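Local coordinates for protein endonuclease V (Homo sapiens, PDB 6OZE) that probably cleaves inosine-containing RNA by metal-dependent hydrolysis, acting as an inosine-specific endoribonuclease, at residues 144-149 against 197-201; 119-123 against 201-205; 189-193 against 220-224; 151-155 against 179-185. The protein carries 4 engineered substitutions. One frame throughout, in Å; residues are numbered along the deposited sequence.

In the fold
The four contacts lie in and around the part of the mixed, RNase H-like sheet that holds strands 142-146, 199-205 and 184-189. Interactions 1 and 2 are buried, with centres about 10 Å apart, and share I201 of strand 199-205: the first is regular antiparallel pairing, the second joins the same strand to the glycine-bearing loop after strand 115-118 through a serine side chain and a carbonyl. Interaction 3, partly buried, joins two loops through one serine hydroxyl and a water; R223 links it to interaction 1 by hydrogen-bonding R197 O. Interaction 4 is a surface contact between two turns, centred about 24 Å from interaction 3, yet L185 carries it inward to L123 of interaction 2.

Interaction 1: residues 144-149 against 197-201; sequences GVAKKL and RPLYI
Two backbone hydrogen bonds between antiparallel strands define the register: A146 N donates to Y200 O at 2.8 Å (161°) and Y200 N to A146 O at 2.7 Å (174°), so A146 and Y200 form a hydrogen-bonded pair and V145 and I201 the adjoining non-hydrogen-bonded one, CA atoms 4.9 Å apart in each. Strands 144-146 and 199-201 run at 156° with axes 4.7 Å apart. I201 CA adds a CA-H...O contact to G144 O (3.3 Å). Beyond the strand end, R197 NH1 donates to K147 O at 3.0 Å (157°), with a weak bond from R197 NE to K147 O (3.4 Å). K147 NZ is salt-bridged to D118.

On one face, V145 (chi1 t) places CG1 4.0 Å from I201 CD1 and 4.1 Å from L199 CD1, with I201 m,m and L199 m,t. On the opposite face, Y200 (chi1 m, chi2 -83°) lays its ring under L149 (t,p): L149 CB sits 3.9 Å from the ring centroid, 14° off the normal, a CH-pi contact. Y200 OH hydrogen-bonds H161 NE2 of helix 159-167. This is an interior antiparallel pairing in the mixed RNase H-like sheet; its chemistry implies a backbone-directed register, sealed by apolar side chains on both faces.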
# COMPACT_ATOMS: atom_id res chain seq x y z
N GLY A 144 -3.37 -1.36 1.80
CA GLY A 144 -2.16 -0.82 2.39
C GLY A 144 -1.31 -1.92 3.00
O GLY A 144 -1.80 -2.69 3.84
N VAL A 145 -0.07 -2.04 2.55
CA VAL A 145 0.88 -3.02 3.07
C VAL A 145 2.03 -2.24 3.67
O VAL A 145 2.85 -1.66 2.94
CB VAL A 145 1.39 -3.96 1.97
CG1 VAL A 145 2.39 -4.98 2.54
CG2 VAL A 145 0.23 -4.63 1.25
N ALA A 146 2.10 -2.20 5.00
CA ALA A 146 3.13 -1.46 5.70
C ALA A 146 4.11 -2.41 6.37
O ALA A 146 3.74 -3.47 6.87
CB ALA A 146 2.53 -0.49 6.72
N LYS A 147 5.38 -2.01 6.37
CA LYS A 147 6.45 -2.80 6.96
C LYS A 147 6.69 -2.46 8.43
O LYS A 147 7.39 -3.21 9.11
CB LYS A 147 7.73 -2.63 6.14
CG LYS A 147 7.57 -3.13 4.70
CD LYS A 147 8.50 -2.45 3.70
CE LYS A 147 8.15 -2.88 2.27
NZ LYS A 147 8.90 -2.10 1.24
N LYS A 148 6.10 -1.37 8.93
CA LYS A 148 6.20 -1.01 10.34
C LYS A 148 4.86 -0.49 10.84
O LYS A 148 4.02 -0.02 10.07
CB LYS A 148 7.32 0.02 10.60
CG LYS A 148 7.15 1.33 9.87
CD LYS A 148 8.26 2.30 10.25
CE LYS A 148 8.36 3.47 9.27
NZ LYS A 148 7.10 4.25 9.18
N LEU A 149 4.68 -0.58 12.15
CA LEU A 149 3.42 -0.21 12.79
C LEU A 149 3.34 1.30 12.99
O LEU A 149 4.17 1.88 13.70
CB LEU A 149 3.29 -0.93 14.12
CG LEU A 149 2.01 -0.61 14.90
CD1 LEU A 149 0.79 -1.06 14.10
CD2 LEU A 149 2.03 -1.26 16.28
N ARG A 197 8.95 -10.98 11.73
CA ARG A 197 8.44 -9.61 11.71
C ARG A 197 7.23 -9.52 10.79
O ARG A 197 7.34 -9.84 9.60
CB ARG A 197 9.53 -8.66 11.24
CG ARG A 197 9.18 -7.19 11.36
CD ARG A 197 10.34 -6.31 10.91
NE ARG A 197 9.91 -5.24 10.01
CZ ARG A 197 10.74 -4.49 9.28
NH1 ARG A 197 10.26 -3.54 8.49
NH2 ARG A 197 12.05 -4.70 9.35
N PRO A 198 6.06 -9.13 11.29
CA PRO A 198 4.85 -9.15 10.46
C PRO A 198 4.78 -7.95 9.53
O PRO A 198 5.52 -6.97 9.66
CB PRO A 198 3.72 -9.10 11.49
CG PRO A 198 4.31 -8.36 12.64
CD PRO A 198 5.78 -8.73 12.68
N LEU A 199 3.87 -8.05 8.57
CA LEU A 199 3.44 -6.89 7.82
C LEU A 199 2.19 -6.31 8.47
O LEU A 199 1.45 -7.01 9.16
CB LEU A 199 3.07 -7.29 6.39
CG LEU A 199 4.04 -8.18 5.63
CD1 LEU A 199 3.40 -8.57 4.30
CD2 LEU A 199 5.34 -7.45 5.39
N TYR A 200 1.96 -5.03 8.26
CA TYR A 200 0.78 -4.37 8.83
C TYR A 200 -0.14 -4.00 7.67
O TYR A 200 0.19 -3.15 6.83
CB TYR A 200 1.19 -3.17 9.68
CG TYR A 200 2.05 -3.61 10.82
CD1 TYR A 200 1.49 -4.11 11.99
CD2 TYR A 200 3.44 -3.63 10.71
CE1 TYR A 200 2.27 -4.55 13.03
CE2 TYR A 200 4.23 -4.07 11.75
CZ TYR A 200 3.64 -4.53 12.92
OH TYR A 200 4.41 -4.98 13.96
N ILE A 201 -1.29 -4.66 7.62
CA ILE A 201 -2.21 -4.60 6.49
C ILE A 201 -3.42 -3.76 6.88
O ILE A 201 -3.98 -3.95 7.97
CB ILE A 201 -2.67 -6.01 6.09
CG1 ILE A 201 -1.46 -6.95 5.89
CG2 ILE A 201 -3.58 -5.94 4.85
CD1 ILE A 201 -0.43 -6.43 4.93

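Interaction 2: residues 119-123 against 201-205; sequences GNGVL and ISVGH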
# COMPACT_ATOMS: atom_id res chain seq x y z
N GLY A 119 2.53 1.34 1.92
CA GLY A 119 1.97 2.44 2.67
C GLY A 119 0.73 1.96 3.40
O GLY A 119 0.31 0.81 3.27
N ASN A 120 0.14 2.86 4.17
CA ASN A 120 -1.02 2.49 4.96
C ASN A 120 -2.30 3.01 4.30
O ASN A 120 -2.29 3.97 3.52
CB ASN A 120 -0.94 3.04 6.38
CG ASN A 120 0.18 2.43 7.19
OD1 ASN A 120 -0.00 1.41 7.87
ND2 ASN A 120 1.34 3.08 7.16
N GLY A 121 -3.40 2.35 4.63
CA GLY A 121 -4.73 2.79 4.28
C GLY A 121 -5.40 3.48 5.44
O GLY A 121 -5.01 4.58 5.85
N VAL A 122 -6.43 2.84 6.00
CA VAL A 122 -7.15 3.47 7.09
C VAL A 122 -6.36 3.44 8.39
O VAL A 122 -6.69 4.19 9.32
CB VAL A 122 -8.58 2.90 7.19
CG1 VAL A 122 -9.31 3.11 5.87
CG2 VAL A 122 -8.53 1.45 7.53
N LEU A 123 -5.32 2.62 8.49
CA LEU A 123 -4.44 2.65 9.66
C LEU A 123 -3.51 3.84 9.45
O LEU A 123 -2.43 3.72 8.86
CB LEU A 123 -3.66 1.34 9.78
CG LEU A 123 -2.98 0.94 11.10
CD1 LEU A 123 -2.36 -0.45 10.96
CD2 LEU A 123 -1.93 1.93 11.56
N ILE A 201 -1.29 -4.66 7.62
CA ILE A 201 -2.21 -4.60 6.49
C ILE A 201 -3.42 -3.76 6.88
O ILE A 201 -3.98 -3.95 7.97
CB ILE A 201 -2.67 -6.01 6.09
CG1 ILE A 201 -1.46 -6.95 5.89
CG2 ILE A 201 -3.58 -5.94 4.85
CD1 ILE A 201 -0.43 -6.43 4.93
N SER A 202 -3.84 -2.86 5.99
CA SER A 202 -5.07 -2.14 6.24
C SER A 202 -5.79 -1.88 4.93
O SER A 202 -5.20 -1.95 3.85
CB SER A 202 -4.82 -0.85 7.03
OG SER A 202 -3.97 0.02 6.28
N VAL A 203 -7.10 -1.66 5.04
CA VAL A 203 -7.91 -1.39 3.85
C VAL A 203 -7.52 -0.04 3.28
O VAL A 203 -7.45 0.96 4.00
CB VAL A 203 -9.40 -1.39 4.21
CG1 VAL A 203 -10.23 -0.88 3.04
CG2 VAL A 203 -9.85 -2.79 4.64
N GLY A 204 -7.30 -0.00 1.97
CA GLY A 204 -7.24 1.26 1.27
C GLY A 204 -8.62 1.66 0.78
O GLY A 204 -9.19 2.66 1.22
N HIS A 205 -9.17 0.86 -0.13
CA HIS A 205 -10.44 1.22 -0.77
C HIS A 205 -10.99 -0.03 -1.44
O HIS A 205 -10.22 -0.82 -2.00
CB HIS A 205 -10.21 2.31 -1.83
CG HIS A 205 -11.45 2.76 -2.53
ND1 HIS A 205 -12.57 3.24 -1.87
CD2 HIS A 205 -11.72 2.89 -3.86
CE1 HIS A 205 -13.48 3.60 -2.76
NE2 HIS A 205 -12.99 3.41 -3.97
O HOH W 1 -1.31 -0.63 6.45
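G119, joined by a backbone hydrogen bond to V145 of strand 142-146, brings the chain out of strand 115-118 with an extended backbone. N120 then meets S202 through water: the water lies 2.8 Å from N120 OD1 and 2.7 Å from S202 OG, while N120 CB stays 4.3 Å from S202 OG. At G121 the contact becomes direct. Its N donates to S202 OG (2.9 Å, 154°), S202 being in the p rotamer, and its CA makes a CA-H...O contact with V203 O (3.3 Å, 145°). The CA atoms of G121 and G204 are 4.2 Å apart, and a CB on G121 would fall about 2.0 Å from V203 O, so the approach demands glycine here. The strand it meets belongs to the mixed sheet of the RNase H-like fold, and carries a classic beta bulge in which G204 and H205 both face C142 of strand 142-146. V122 N continues the docking by donating to V203 O (2.9 Å, 142°); its CG2 lies 4.5 Å from V203 CB, and its side chain also touches S132 of helix 130-138. L123 points its CB toward the strand, 3.7 Å from S202 CB, and its side chain also packs on L150, V152 and L155.

Interaction 3: residues 189-193 against 220-224; sequences LRSHD and SRFRI. Engineered in segment 220-224: S220 (natural residue Cys).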
# COMPACT_ATOMS: atom_id res chain seq x y z
N LEU A 189 0.24 -9.43 9.92
CA LEU A 189 0.22 -10.66 9.15
C LEU A 189 1.63 -11.22 9.07
O LEU A 189 2.56 -10.52 8.66
CB LEU A 189 -0.26 -10.38 7.72
CG LEU A 189 -0.02 -11.50 6.71
CD1 LEU A 189 -0.86 -12.73 7.05
CD2 LEU A 189 -0.30 -11.00 5.29
N ARG A 190 1.79 -12.47 9.49
CA ARG A 190 3.04 -13.17 9.19
C ARG A 190 2.97 -13.62 7.73
O ARG A 190 2.12 -14.42 7.35
CB ARG A 190 3.26 -14.35 10.13
CG ARG A 190 4.55 -15.08 9.81
CD ARG A 190 4.99 -15.92 11.00
NE ARG A 190 6.25 -16.60 10.77
CZ ARG A 190 7.01 -17.09 11.75
NH1 ARG A 190 6.64 -16.96 13.02
NH2 ARG A 190 8.16 -17.71 11.47
N SER A 191 3.84 -13.07 6.90
CA SER A 191 3.77 -13.34 5.48
C SER A 191 4.71 -14.45 5.01
O SER A 191 4.68 -14.80 3.83
CB SER A 191 4.06 -12.05 4.71
OG SER A 191 5.32 -11.55 5.11
N HIS A 192 5.52 -15.01 5.90
CA HIS A 192 6.51 -15.99 5.48
C HIS A 192 6.86 -16.88 6.66
O HIS A 192 6.93 -16.40 7.79
CB HIS A 192 7.78 -15.30 4.94
CG HIS A 192 8.71 -16.21 4.21
ND1 HIS A 192 9.69 -16.94 4.85
CD2 HIS A 192 8.83 -16.50 2.90
CE1 HIS A 192 10.37 -17.64 3.96
NE2 HIS A 192 9.86 -17.40 2.77
N ASP A 193 7.07 -18.17 6.39
CA ASP A 193 7.34 -19.12 7.47
C ASP A 193 8.64 -18.79 8.21
O ASP A 193 8.77 -19.13 9.39
CB ASP A 193 7.43 -20.54 6.92
CG ASP A 193 6.07 -21.17 6.67
OD1 ASP A 193 5.04 -20.58 7.04
OD2 ASP A 193 6.04 -22.28 6.08
N SER A 220 2.47 -13.44 -1.36
CA SER A 220 3.76 -13.44 -0.68
C SER A 220 4.53 -14.71 -1.02
O SER A 220 4.17 -15.81 -0.58
CB SER A 220 3.58 -13.28 0.83
OG SER A 220 3.04 -12.01 1.13
N ARG A 221 5.58 -14.57 -1.81
CA ARG A 221 6.55 -15.62 -2.07
C ARG A 221 7.72 -15.52 -1.10
O ARG A 221 8.24 -16.53 -0.61
CB ARG A 221 7.04 -15.48 -3.52
CG ARG A 221 8.12 -16.44 -3.95
CD ARG A 221 8.42 -16.26 -5.44
NE ARG A 221 7.31 -16.70 -6.27
CZ ARG A 221 7.07 -16.28 -7.51
NH1 ARG A 221 7.87 -15.38 -8.07
NH2 ARG A 221 6.03 -16.74 -8.18
N PHE A 222 8.14 -14.29 -0.81
CA PHE A 222 9.07 -13.93 0.24
C PHE A 222 8.30 -13.13 1.29
O PHE A 222 7.06 -13.09 1.27
CB PHE A 222 10.25 -13.17 -0.39
CG PHE A 222 10.92 -13.91 -1.50
CD1 PHE A 222 11.83 -14.92 -1.23
CD2 PHE A 222 10.63 -13.62 -2.83
CE1 PHE A 222 12.45 -15.62 -2.26
CE2 PHE A 222 11.25 -14.31 -3.86
CZ PHE A 222 12.16 -15.31 -3.58
N ARG A 223 9.01 -12.48 2.22
CA ARG A 223 8.30 -11.74 3.26
C ARG A 223 7.53 -10.55 2.68
O ARG A 223 6.39 -10.30 3.06
CB ARG A 223 9.26 -11.30 4.37
CG ARG A 223 8.55 -10.58 5.52
CD ARG A 223 9.52 -9.83 6.43
NE ARG A 223 8.82 -8.82 7.23
CZ ARG A 223 9.00 -7.51 7.13
NH1 ARG A 223 9.88 -7.02 6.27
NH2 ARG A 223 8.31 -6.69 7.90
N ILE A 224 8.14 -9.82 1.76
CA ILE A 224 7.44 -8.69 1.14
C ILE A 224 6.60 -9.22 -0.02
O ILE A 224 7.15 -9.89 -0.91
CB ILE A 224 8.46 -7.67 0.64
CG1 ILE A 224 9.38 -7.26 1.79
CG2 ILE A 224 7.75 -6.46 0.02
CD1 ILE A 224 8.64 -6.66 2.96
O HOH W 2 5.82 -16.36 1.76
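Two loops of the RNase H-like domain meet here: segment 189-193 lies between the neighbouring strands 184-189 and 199-205, whereas segment 220-224 lies between helices 209-218 and 226-242. Neither segment pairs as a strand with the other, so side chains and one water make the polar links. S191 adopts chi1 p (56°) with its CB toward the partner, which aims OG at the backbone: S191 OG donates to R223 O at 2.6 Å and lies 3.4 Å from R223 CG. H192 is t (chi1 -167°, chi2 -87°), bringing CD2 to 3.6 Å from R221 O at the ring edge and 3.7 Å from F222 CA, while its ND1 hydrogen-bonds R194 N. The extended arginine R190 (t,t,t) turns back over H192 and D193 of its own segment, NE donating to H192 O (3.1 Å, 163°) and NH2 to D193 O (2.6 Å, 137°). R223, with chi1 to chi3 all t, passes alongside S191 and reaches the residues leading into strand 199-205, where its NE hydrogen-bonds R197 O. S220 is engineered, cysteine in the natural sequence; with chi1 at -66° its OG hydrogen-bonds T216 O of helix 209-218, and its CB lies 3.5 Å from S191 O. Beside it one water donates to S191 O at 2.8 Å and to S220 O at 2.9 Å.

Interaction 4: residues 151-155 against 179-185; sequences QVDGL and GDSGTVL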
# COMPACT_ATOMS: atom_id res chain seq x y z
N GLN A 151 1.83 4.18 14.92
CA GLN A 151 1.25 4.21 16.27
C GLN A 151 0.20 5.31 16.37
O GLN A 151 0.43 6.39 16.93
CB GLN A 151 2.34 4.33 17.32
CG GLN A 151 3.23 3.08 17.42
CD GLN A 151 4.26 3.17 18.52
OE1 GLN A 151 4.74 2.15 19.02
NE2 GLN A 151 4.63 4.39 18.90
N VAL A 152 -0.99 5.02 15.85
CA VAL A 152 -2.11 5.95 15.82
C VAL A 152 -3.34 5.32 16.47
O VAL A 152 -3.46 4.10 16.56
CB VAL A 152 -2.44 6.42 14.38
CG1 VAL A 152 -1.27 7.18 13.78
CG2 VAL A 152 -2.81 5.23 13.52
N ASP A 153 -4.26 6.18 16.90
CA ASP A 153 -5.49 5.76 17.57
C ASP A 153 -5.21 4.79 18.72
O ASP A 153 -5.86 3.76 18.88
CB ASP A 153 -6.52 5.19 16.59
CG ASP A 153 -7.90 5.00 17.22
OD1 ASP A 153 -8.15 5.54 18.32
OD2 ASP A 153 -8.74 4.29 16.62
N GLY A 154 -4.20 5.12 19.52
CA GLY A 154 -3.85 4.30 20.66
C GLY A 154 -3.11 3.02 20.36
O GLY A 154 -2.85 2.25 21.29
N LEU A 155 -2.78 2.75 19.10
CA LEU A 155 -1.95 1.60 18.78
C LEU A 155 -0.51 1.86 19.19
O LEU A 155 0.01 2.97 19.03
CB LEU A 155 -1.99 1.32 17.28
CG LEU A 155 -3.18 0.55 16.72
CD1 LEU A 155 -3.09 0.50 15.21
CD2 LEU A 155 -3.22 -0.85 17.30
N GLY A 179 -8.00 -0.12 17.41
CA GLY A 179 -7.85 1.24 17.89
C GLY A 179 -8.34 1.35 19.32
O GLY A 179 -9.18 0.57 19.77
N ASP A 180 -7.80 2.34 20.05
CA ASP A 180 -8.15 2.48 21.46
C ASP A 180 -9.65 2.41 21.70
O ASP A 180 -10.09 1.94 22.75
CB ASP A 180 -7.57 3.78 22.03
CG ASP A 180 -6.30 3.55 22.85
OD1 ASP A 180 -5.86 2.39 22.96
OD2 ASP A 180 -5.75 4.54 23.37
N SER A 181 -10.45 2.81 20.71
CA SER A 181 -11.89 2.92 20.86
C SER A 181 -12.65 1.63 20.54
O SER A 181 -13.69 1.38 21.15
CB SER A 181 -12.42 4.03 19.96
OG SER A 181 -12.02 3.80 18.62
N GLY A 182 -12.17 0.83 19.60
CA GLY A 182 -12.90 -0.38 19.24
C GLY A 182 -13.02 -0.59 17.75
O GLY A 182 -13.60 -1.58 17.29
N THR A 183 -12.47 0.34 16.97
CA THR A 183 -12.37 0.17 15.52
C THR A 183 -11.13 -0.66 15.23
O THR A 183 -10.03 -0.27 15.63
CB THR A 183 -12.23 1.53 14.86
OG1 THR A 183 -12.76 2.55 15.72
CG2 THR A 183 -12.97 1.56 13.53
N VAL A 184 -11.29 -1.80 14.57
CA VAL A 184 -10.12 -2.53 14.10
C VAL A 184 -9.58 -1.80 12.88
O VAL A 184 -10.29 -1.61 11.88
CB VAL A 184 -10.43 -4.00 13.79
CG1 VAL A 184 -9.19 -4.67 13.22
CG2 VAL A 184 -10.86 -4.73 15.05
N LEU A 185 -8.32 -1.37 12.96
CA LEU A 185 -7.70 -0.52 11.95
C LEU A 185 -6.90 -1.32 10.94
O LEU A 185 -6.62 -0.80 9.84
CB LEU A 185 -6.76 0.45 12.65
CG LEU A 185 -7.43 1.32 13.72
CD1 LEU A 185 -6.40 2.11 14.50
CD2 LEU A 185 -8.44 2.24 13.07
O HOH W 3 -3.34 3.11 23.79
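G179 opens a type I beta turn that runs to G182 and faces the type I' turn V152-L155. Its CA makes a CA-H...O contact with D153 O (3.4 Å, 122°), and a CB at this glycine would fall 2.1 Å from D153 OD2. D180 supplies the direct hydrogen bond between the turns, its N donating to D153 O at 2.7 Å (167°). Its carboxylate lies beside G154: OD2 is 3.3 Å from G154 CA, and a water lies 2.7 Å from both D180 OD1 and G154 O, bridging them. G154 has positive phi (76°), as the I' turn requires, and a CB there would collide with D180 CG. S181 OG lies 3.9 Å from D153 OD2 and shares a weak hydrogen bond with T183 OG1 (3.2 Å). G182 N closes the turn with a weak hydrogen bond to G179 O (3.0 Å); its backbone angles (135/-1) would jam a CB against the preceding carbonyl O, calling for glycine. T183 O accepts from G179 N at 2.7 Å, completing the hairpin that links strands 174-178 and 184-189. L185 (m,t) turns inward: its CD1 is 3.7 Å from both L155 CD1 and D153 CB. The two turns lie side by side at the surface, one tipping the edge hairpin, the other between strand 142-146 and helix 159-167, with L155 resting on L177 of strand 174-178 and, with L185, on L123.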